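Local coordinates for EAL/GGDEF domain protein (Methylococcus capsulatus, PDB 3ICL), which belongs to the GGDEF family of bacterial signalling domains, compact alpha/beta modules built round a central mixed beta sheet, at residues N40-S43 with I44-L48; T134-Q137 with L138-A142; A67-D70 with G71-V74. The protein carries 1 engineered substitution. All coordinates share one frame; numbering follows the deposited sequence.

Three local contacts sample separate corners of one GGDEF domain. Along the chain they come in the order contact 1 (helix 41-48), contact 3 (the link from helix 50-67 into strand 73-77) and contact 2 (the start of helix 135-152). Contact 1 is remote from both others: its centre lies 28 Å from that of contact 2 and 27 Å from that of contact 3, on the opposite side of the chain's centre from the latter. Contacts 2 and 3 are nearer, with centres 19 Å and closest atoms about 9 Å apart. None touch. Contact 1 follows strand 32-38, contact 3 enters edge strand 73-77 and contact 2 follows strand 121-127, all in one five-stranded sheet.

Contact 1. Residues N40-S43 with I44-L48; sequences NFKS and INDSL
Asn45 N meets Phe41 O at 2.7 Å in an essentially straight hydrogen bond, one rung of an i to i+4 ladder that runs from the pair Asn40-Ile44 to the pair Ile44-Leu48 and defines helix 41-48. Two serines add side-chain bonds to this ladder. Ser43 OG, set between its own backbone N and carbonyl carbon (chi1 57°), turns back to Asn40 O at 2.8 Å, so that this carbonyl accepts both the hydroxyl and Ile44 N. One turn on, Ser43 O is likewise gripped twice, by Ser47 N and by Ser47 OG, each at 2.9 Å and from opposite faces of the carbonyl plane. Asn45 lies against Phe41 in a CH-pi contact: its CB stands 4.1 Å from the ring centroid, 28° off the ring normal and therefore over the face. Beyond CB the amide runs out past the CE2-CZ side of the ring, with Asn45 OD1 3.7 Å from Phe41 CZ; its plane is 17° from that of the phenyl group, but it is not stacked over the face. On the solvent side Lys42 NZ reaches Asp46 OD2 at 3.0 Å in a salt bridge, approaching on the syn side after a final bend of the lysine chain. Asn40 occupies the N-cap position without capping the helix with its side chain; its amide is engaged instead by the backbone of Val118 and Ser120, in the segment between strands 115-117 and 121-127. Phe41 and Ile44 pack on Leu56 of helix 50-67, Phe41 also on Leu57, while Asn45 touches His50. The short helix thus has one flank against the longer helix that follows it and the Lys42-Asp46 pair exposed.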
loop_
_atom_site.group_PDB
_atom_site.type_symbol
_atom_site.label_atom_id
_atom_site.label_comp_id
_atom_site.label_asym_id
_atom_site.label_seq_id
_atom_site.Cartn_x
_atom_site.Cartn_y
_atom_site.Cartn_z
ATOM N N ASN A 40 8.828 -5.727 8.805
ATOM C CA ASN A 40 9.335 -6.874 9.556
ATOM C C ASN A 40 8.707 -8.217 9.186
ATOM O O ASN A 40 8.785 -9.183 9.946
ATOM C CB ASN A 40 9.181 -6.604 11.064
ATOM C CG ASN A 40 7.731 -6.488 11.497
ATOM O OD1 ASN A 40 6.843 -6.219 10.685
ATOM N ND2 ASN A 40 7.486 -6.675 12.790
ATOM N N PHE A 41 8.112 -8.293 8.003
ATOM C CA PHE A 41 7.476 -9.530 7.586
ATOM C C PHE A 41 8.403 -10.738 7.491
ATOM O O PHE A 41 8.059 -11.818 7.956
ATOM C CB PHE A 41 6.771 -9.357 6.242
ATOM C CG PHE A 41 6.022 -10.582 5.811
ATOM C CD1 PHE A 41 4.799 -10.902 6.390
ATOM C CD2 PHE A 41 6.561 -11.442 4.861
ATOM C CE1 PHE A 41 4.117 -12.065 6.032
ATOM C CE2 PHE A 41 5.885 -12.613 4.493
ATOM C CZ PHE A 41 4.659 -12.922 5.084
ATOM N N LYS A 42 9.568 -10.563 6.878
ATOM C CA LYS A 42 10.503 -11.674 6.715
ATOM C C LYS A 42 10.850 -12.361 8.032
ATOM O O LYS A 42 10.823 -13.589 8.126
ATOM C CB LYS A 42 11.791 -11.200 6.042
ATOM C CG LYS A 42 12.878 -12.267 6.024
ATOM C CD LYS A 42 14.180 -11.751 5.440
ATOM C CE LYS A 42 15.325 -12.690 5.778
ATOM N NZ LYS A 42 15.044 -14.086 5.348
ATOM N N SER A 43 11.187 -11.573 9.046
ATOM C CA SER A 43 11.532 -12.142 10.342
ATOM C C SER A 43 10.332 -12.904 10.897
ATOM O O SER A 43 10.487 -13.983 11.471
ATOM C CB SER A 43 11.961 -11.042 11.309
ATOM O OG SER A 43 10.954 -10.064 11.438
ATOM N N ILE A 44 9.137 -12.345 10.714
ATOM C CA ILE A 44 7.910 -12.989 11.182
ATOM C C ILE A 44 7.702 -14.289 10.417
ATOM O O ILE A 44 7.561 -15.361 11.005
ATOM C CB ILE A 44 6.663 -12.108 10.934
ATOM C CG1 ILE A 44 6.824 -10.754 11.626
ATOM C CG2 ILE A 44 5.406 -12.838 11.423
ATOM C CD1 ILE A 44 6.982 -10.840 13.114
ATOM N N ASN A 45 7.686 -14.184 9.094
ATOM C CA ASN A 45 7.485 -15.346 8.245
ATOM C C ASN A 45 8.518 -16.433 8.521
ATOM O O ASN A 45 8.191 -17.619 8.494
ATOM C CB ASN A 45 7.535 -14.941 6.770
ATOM C CG ASN A 45 6.936 -15.995 5.857
ATOM O OD1 ASN A 45 5.769 -16.359 5.993
ATOM N ND2 ASN A 45 7.734 -16.489 4.918
ATOM N N ASP A 46 9.757 -16.037 8.793
ATOM C CA ASP A 46 10.809 -17.014 9.080
ATOM C C ASP A 46 10.575 -17.686 10.423
ATOM O O ASP A 46 10.597 -18.910 10.528
ATOM C CB ASP A 46 12.190 -16.354 9.103
ATOM C CG ASP A 46 12.634 -15.872 7.739
ATOM O OD1 ASP A 46 12.382 -16.579 6.743
ATOM O OD2 ASP A 46 13.251 -14.792 7.667
ATOM N N SER A 47 10.355 -16.872 11.448
ATOM C CA SER A 47 10.126 -17.370 12.798
ATOM C C SER A 47 8.866 -18.217 12.954
ATOM O O SER A 47 8.916 -19.322 13.499
ATOM C CB SER A 47 10.047 -16.195 13.785
ATOM O OG SER A 47 11.277 -15.503 13.872
ATOM N N LEU A 48 7.741 -17.697 12.471
ATOM C CA LEU A 48 6.455 -18.375 12.611
ATOM C C LEU A 48 6.049 -19.367 11.521
ATOM O O LEU A 48 5.128 -20.155 11.716
ATOM C CB LEU A 48 5.350 -17.329 12.776
ATOM C CG LEU A 48 5.613 -16.244 13.831
ATOM C CD1 LEU A 48 4.373 -15.368 13.979
ATOM C CD2 LEU A 48 5.970 -16.882 15.166
#

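Contact 2. Residues T134-Q137 with L138-A142; sequences TMEQ and LLRNA. With SO4 (sulfate ion), chain D.
Glu136 and Arg140 come together because the glutamate, with CG anti to the backbone N (chi1 176°), runs out extended, whereas the arginine bends at chi3 (57°) and swings its guanidinium alongside. The two chains lie side by side and point the same way, with Arg140 CD 3.7 Å from Glu136 CG; the methylenes are therefore in contact before the charges meet. At the ends Arg140 NH1 forms a salt bridge to Glu136 OE1 at 3.2 Å. It approaches on the anti side, 32° out of the carboxylate plane, so the bond is less than ideally directed. A sulfate ion, probably from the crystallisation liquor, sits in the plane of the guanidinium at its edge and takes two bonds, NH1 to sulfate O2 at 2.8 Å and NH2 to sulfate O1 at 3.2 Å. On another side of the helix, selenomethionine Met135 lies parallel to Leu139, its CE 3.8 Å from Leu139 CD1. The Met135 side chain also packs on Leu17 and Leu21 of helix 10-23, while Leu139 packs on Phe35 of strand 32-38. Helix 135-152 links the parallel strands 121-127 and 156-159 as a beta-alpha-beta unit, and its buried Leu138 packs on Ala126 and Leu33. The helix start is closed by a capping box: Gln137 N bonds to Thr134 OG1 at 3.2 Å, and the return bond from Thr134 N to Gln137 OE1 is weak at 3.4 Å. That side-chain oxygen also takes a weak bond from Glu133 N. Chemically, the first turn pairs a capped N-terminus with an acidic residue at its second position, where the helix dipole would probably suit a negative charge. Arg140 NH1 is shared by the carboxylate and the sulfate, and the positive guanidinium probably moderates the repulsion between these two nearby anions.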
loop_
_atom_site.group_PDB
_atom_site.type_symbol
_atom_site.label_atom_id
_atom_site.label_comp_id
_atom_site.label_asym_id
_atom_site.label_seq_id
_atom_site.Cartn_x
_atom_site.Cartn_y
_atom_site.Cartn_z
ATOM N N THR A 134 3.210 8.348 -16.337
ATOM C CA THR A 134 2.897 6.953 -16.641
ATOM C C THR A 134 2.771 6.136 -15.359
ATOM O O THR A 134 3.281 6.531 -14.314
ATOM C CB THR A 134 3.996 6.302 -17.495
ATOM O OG1 THR A 134 5.219 6.281 -16.749
ATOM C CG2 THR A 134 4.206 7.072 -18.789
HETATM N N MSE A 135 2.102 4.991 -15.444
HETATM C CA MSE A 135 1.938 4.145 -14.275
HETATM C C MSE A 135 3.289 3.606 -13.800
HETATM O O MSE A 135 3.503 3.445 -12.598
HETATM C CB MSE A 135 0.983 2.979 -14.569
HETATM C CG MSE A 135 1.478 1.947 -15.569
HETATM SE SE MSE A 135 0.339 0.357 -15.590
HETATM C CE MSE A 135 1.328 -0.734 -14.337
ATOM N N GLU A 136 4.194 3.332 -14.739
ATOM C CA GLU A 136 5.507 2.817 -14.371
ATOM C C GLU A 136 6.300 3.847 -13.572
ATOM O O GLU A 136 6.953 3.510 -12.588
ATOM C CB GLU A 136 6.327 2.416 -15.601
ATOM C CG GLU A 136 7.740 1.972 -15.215
ATOM C CD GLU A 136 8.622 1.634 -16.393
ATOM O OE1 GLU A 136 9.851 1.507 -16.184
ATOM O OE2 GLU A 136 8.098 1.494 -17.519
ATOM N N GLN A 137 6.249 5.103 -14.001
ATOM C CA GLN A 137 6.974 6.155 -13.303
ATOM C C GLN A 137 6.366 6.399 -11.929
ATOM O O GLN A 137 7.087 6.583 -10.947
ATOM C CB GLN A 137 6.944 7.458 -14.104
ATOM C CG GLN A 137 7.603 7.371 -15.461
ATOM C CD GLN A 137 7.557 8.690 -16.209
ATOM O OE1 GLN A 137 6.496 9.304 -16.346
ATOM N NE2 GLN A 137 8.710 9.129 -16.703
ATOM N N LEU A 138 5.037 6.396 -11.864
ATOM C CA LEU A 138 4.342 6.632 -10.606
ATOM C C LEU A 138 4.687 5.554 -9.579
ATOM O O LEU A 138 5.025 5.861 -8.435
ATOM C CB LEU A 138 2.832 6.681 -10.845
ATOM C CG LEU A 138 2.012 7.472 -9.820
ATOM C CD1 LEU A 138 2.451 8.939 -9.817
ATOM C CD2 LEU A 138 0.533 7.367 -10.166
ATOM N N LEU A 139 4.602 4.294 -9.995
ATOM C CA LEU A 139 4.910 3.162 -9.127
ATOM C C LEU A 139 6.364 3.183 -8.658
ATOM O O LEU A 139 6.648 3.026 -7.469
ATOM C CB LEU A 139 4.631 1.851 -9.866
ATOM C CG LEU A 139 3.167 1.416 -9.934
ATOM C CD1 LEU A 139 2.968 0.392 -11.046
ATOM C CD2 LEU A 139 2.757 0.852 -8.578
ATOM N N ARG A 140 7.283 3.368 -9.597
ATOM C CA ARG A 140 8.701 3.416 -9.268
ATOM C C ARG A 140 8.999 4.558 -8.310
ATOM O O ARG A 140 9.827 4.421 -7.409
ATOM C CB ARG A 140 9.531 3.577 -10.540
ATOM C CG ARG A 140 9.584 2.317 -11.388
ATOM C CD ARG A 140 10.319 2.556 -12.695
ATOM N NE ARG A 140 11.681 3.042 -12.481
ATOM C CZ ARG A 140 12.524 3.343 -13.464
ATOM N NH1 ARG A 140 12.139 3.205 -14.728
ATOM N NH2 ARG A 140 13.747 3.777 -13.190
ATOM N N ASN A 141 8.322 5.684 -8.493
ATOM C CA ASN A 141 8.554 6.827 -7.623
ATOM C C ASN A 141 7.950 6.588 -6.235
ATOM O O ASN A 141 8.547 6.957 -5.224
ATOM C CB ASN A 141 8.001 8.104 -8.274
ATOM C CG ASN A 141 8.867 8.592 -9.429
ATOM O OD1 ASN A 141 8.456 9.449 -10.211
ATOM N ND2 ASN A 141 10.077 8.051 -9.535
ATOM N N ALA A 142 6.778 5.962 -6.173
ATOM C CA ALA A 142 6.177 5.670 -4.870
ATOM C C ALA A 142 7.063 4.633 -4.171
ATOM O O ALA A 142 7.238 4.658 -2.951
ATOM C CB ALA A 142 4.761 5.114 -5.044
HETATM S S SO4 D . 14.978 4.383 -16.836
HETATM O O1 SO4 D . 14.599 5.391 -15.830
HETATM O O2 SO4 D . 13.955 3.322 -16.906
HETATM O O3 SO4 D . 15.104 5.028 -18.158
HETATM O O4 SO4 D . 16.275 3.791 -16.452
#

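Contact 3. Residues A67-D70 with G71-V74; sequences AVRD and GDTV
Charge pairing dominates the meeting of Arg69 and Asp72. The arginine chain folds at chi2 and chi3 (83° and 47°), bringing NE back to within 2.6 Å of Asp72 OD2, a short salt bridge that uses the syn lone pair of that oxygen. A second, weak bond runs from Arg69 NH2 to Asp72 OD1 at 3.1 Å, so the carboxylate meets the guanidinium at its edge along the NE-NH2 side, although the two planes are turned 32° apart. Hydrogen bonds of the main chain tie the same residues together: Asp72 N bonds to Arg69 O at 2.9 Å, closing a type II beta turn from Arg69 to Asp72, while Arg69 N donates to the side-chain oxygen Asp72 OD2 at 2.8 Å from above the carboxylate plane. OD2 is consequently held by the main-chain and side-chain N-H groups of one residue, which fixes the rotation of the aspartate. Within the turn, Gly71 takes positive phi; a beta carbon there would be jammed against Asp70 O, which explains the glycine. Solvent adds a bridge: a water lies 2.9 Å from both Asp70 O and Asp72 OD1 and can donate to each, though its protons may be shared with further acceptors. Apolar contact is slight, Val68 CG2 standing 4.0 Å from Asp72 CB and 4.4 Å from Val74 CG2. The turn joins helix 50-67 to strand 73-77, which pairs antiparallel with strand 81-86 in the hairpin whose turn is where GGDEF domains carry their signature; the sequence here departs from it (GGDKF). Arg69 NH2 also bonds to Gly88 O and Asp72 OD1 to Asn87 N, stitching the turn to the chain just past strand 81-86. Val68 and Arg69 pack on Val98 of helix 96-106, and Val68 rests on Ile84 of strand 81-86.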
loop_
_atom_site.group_PDB
_atom_site.type_symbol
_atom_site.label_atom_id
_atom_site.label_comp_id
_atom_site.label_asym_id
_atom_site.label_seq_id
_atom_site.Cartn_x
_atom_site.Cartn_y
_atom_site.Cartn_z
ATOM N N ALA A 67 -9.299 0.759 5.133
ATOM C CA ALA A 67 -8.773 2.108 5.311
ATOM C C ALA A 67 -8.763 2.963 4.056
ATOM O O ALA A 67 -8.523 4.162 4.132
ATOM C CB ALA A 67 -7.368 2.040 5.915
ATOM N N VAL A 68 -9.012 2.361 2.897
ATOM C CA VAL A 68 -9.054 3.132 1.656
ATOM C C VAL A 68 -10.516 3.444 1.342
ATOM O O VAL A 68 -11.380 3.222 2.185
ATOM C CB VAL A 68 -8.400 2.361 0.473
ATOM C CG1 VAL A 68 -6.917 2.156 0.761
ATOM C CG2 VAL A 68 -9.083 1.013 0.254
ATOM N N ARG A 69 -10.800 3.978 0.155
ATOM C CA ARG A 69 -12.182 4.294 -0.199
ATOM C C ARG A 69 -12.758 3.274 -1.174
ATOM O O ARG A 69 -12.026 2.638 -1.931
ATOM C CB ARG A 69 -12.297 5.693 -0.829
ATOM C CG ARG A 69 -11.877 6.866 0.067
ATOM C CD ARG A 69 -10.370 7.062 0.038
ATOM N NE ARG A 69 -9.872 7.048 -1.333
ATOM C CZ ARG A 69 -10.095 8.010 -2.222
ATOM N NH1 ARG A 69 -10.801 9.079 -1.883
ATOM N NH2 ARG A 69 -9.632 7.888 -3.459
ATOM N N ASP A 70 -14.076 3.113 -1.151
ATOM C CA ASP A 70 -14.718 2.184 -2.068
ATOM C C ASP A 70 -14.338 2.698 -3.452
ATOM O O ASP A 70 -14.432 3.895 -3.720
ATOM C CB ASP A 70 -16.236 2.215 -1.880
ATOM C CG ASP A 70 -16.948 1.161 -2.706
ATOM O OD1 ASP A 70 -16.667 -0.040 -2.509
ATOM O OD2 ASP A 70 -17.784 1.536 -3.554
ATOM N N GLY A 71 -13.886 1.807 -4.325
ATOM C CA GLY A 71 -13.477 2.243 -5.650
ATOM C C GLY A 71 -11.963 2.203 -5.798
ATOM O O GLY A 71 -11.445 2.208 -6.916
ATOM N N ASP A 72 -11.248 2.178 -4.677
ATOM C CA ASP A 72 -9.789 2.108 -4.722
ATOM C C ASP A 72 -9.387 0.646 -4.915
ATOM O O ASP A 72 -10.172 -0.259 -4.632
ATOM C CB ASP A 72 -9.168 2.635 -3.422
ATOM C CG ASP A 72 -9.391 4.126 -3.224
ATOM O OD1 ASP A 72 -9.680 4.831 -4.216
ATOM O OD2 ASP A 72 -9.257 4.594 -2.073
ATOM N N THR A 73 -8.164 0.414 -5.389
ATOM C CA THR A 73 -7.689 -0.946 -5.612
ATOM C C THR A 73 -6.404 -1.221 -4.841
ATOM O O THR A 73 -5.527 -0.361 -4.747
ATOM C CB THR A 73 -7.430 -1.204 -7.113
ATOM O OG1 THR A 73 -8.627 -0.945 -7.851
ATOM C CG2 THR A 73 -7.015 -2.652 -7.349
ATOM N N VAL A 74 -6.308 -2.424 -4.284
ATOM C CA VAL A 74 -5.139 -2.847 -3.523
ATOM C C VAL A 74 -4.656 -4.172 -4.104
ATOM O O VAL A 74 -5.465 -5.043 -4.416
ATOM C CB VAL A 74 -5.490 -3.053 -2.029
ATOM C CG1 VAL A 74 -4.259 -3.463 -1.256
ATOM C CG2 VAL A 74 -6.095 -1.783 -1.453
HETATM O O HOH W 1 -12.357 5.418 -5.015
#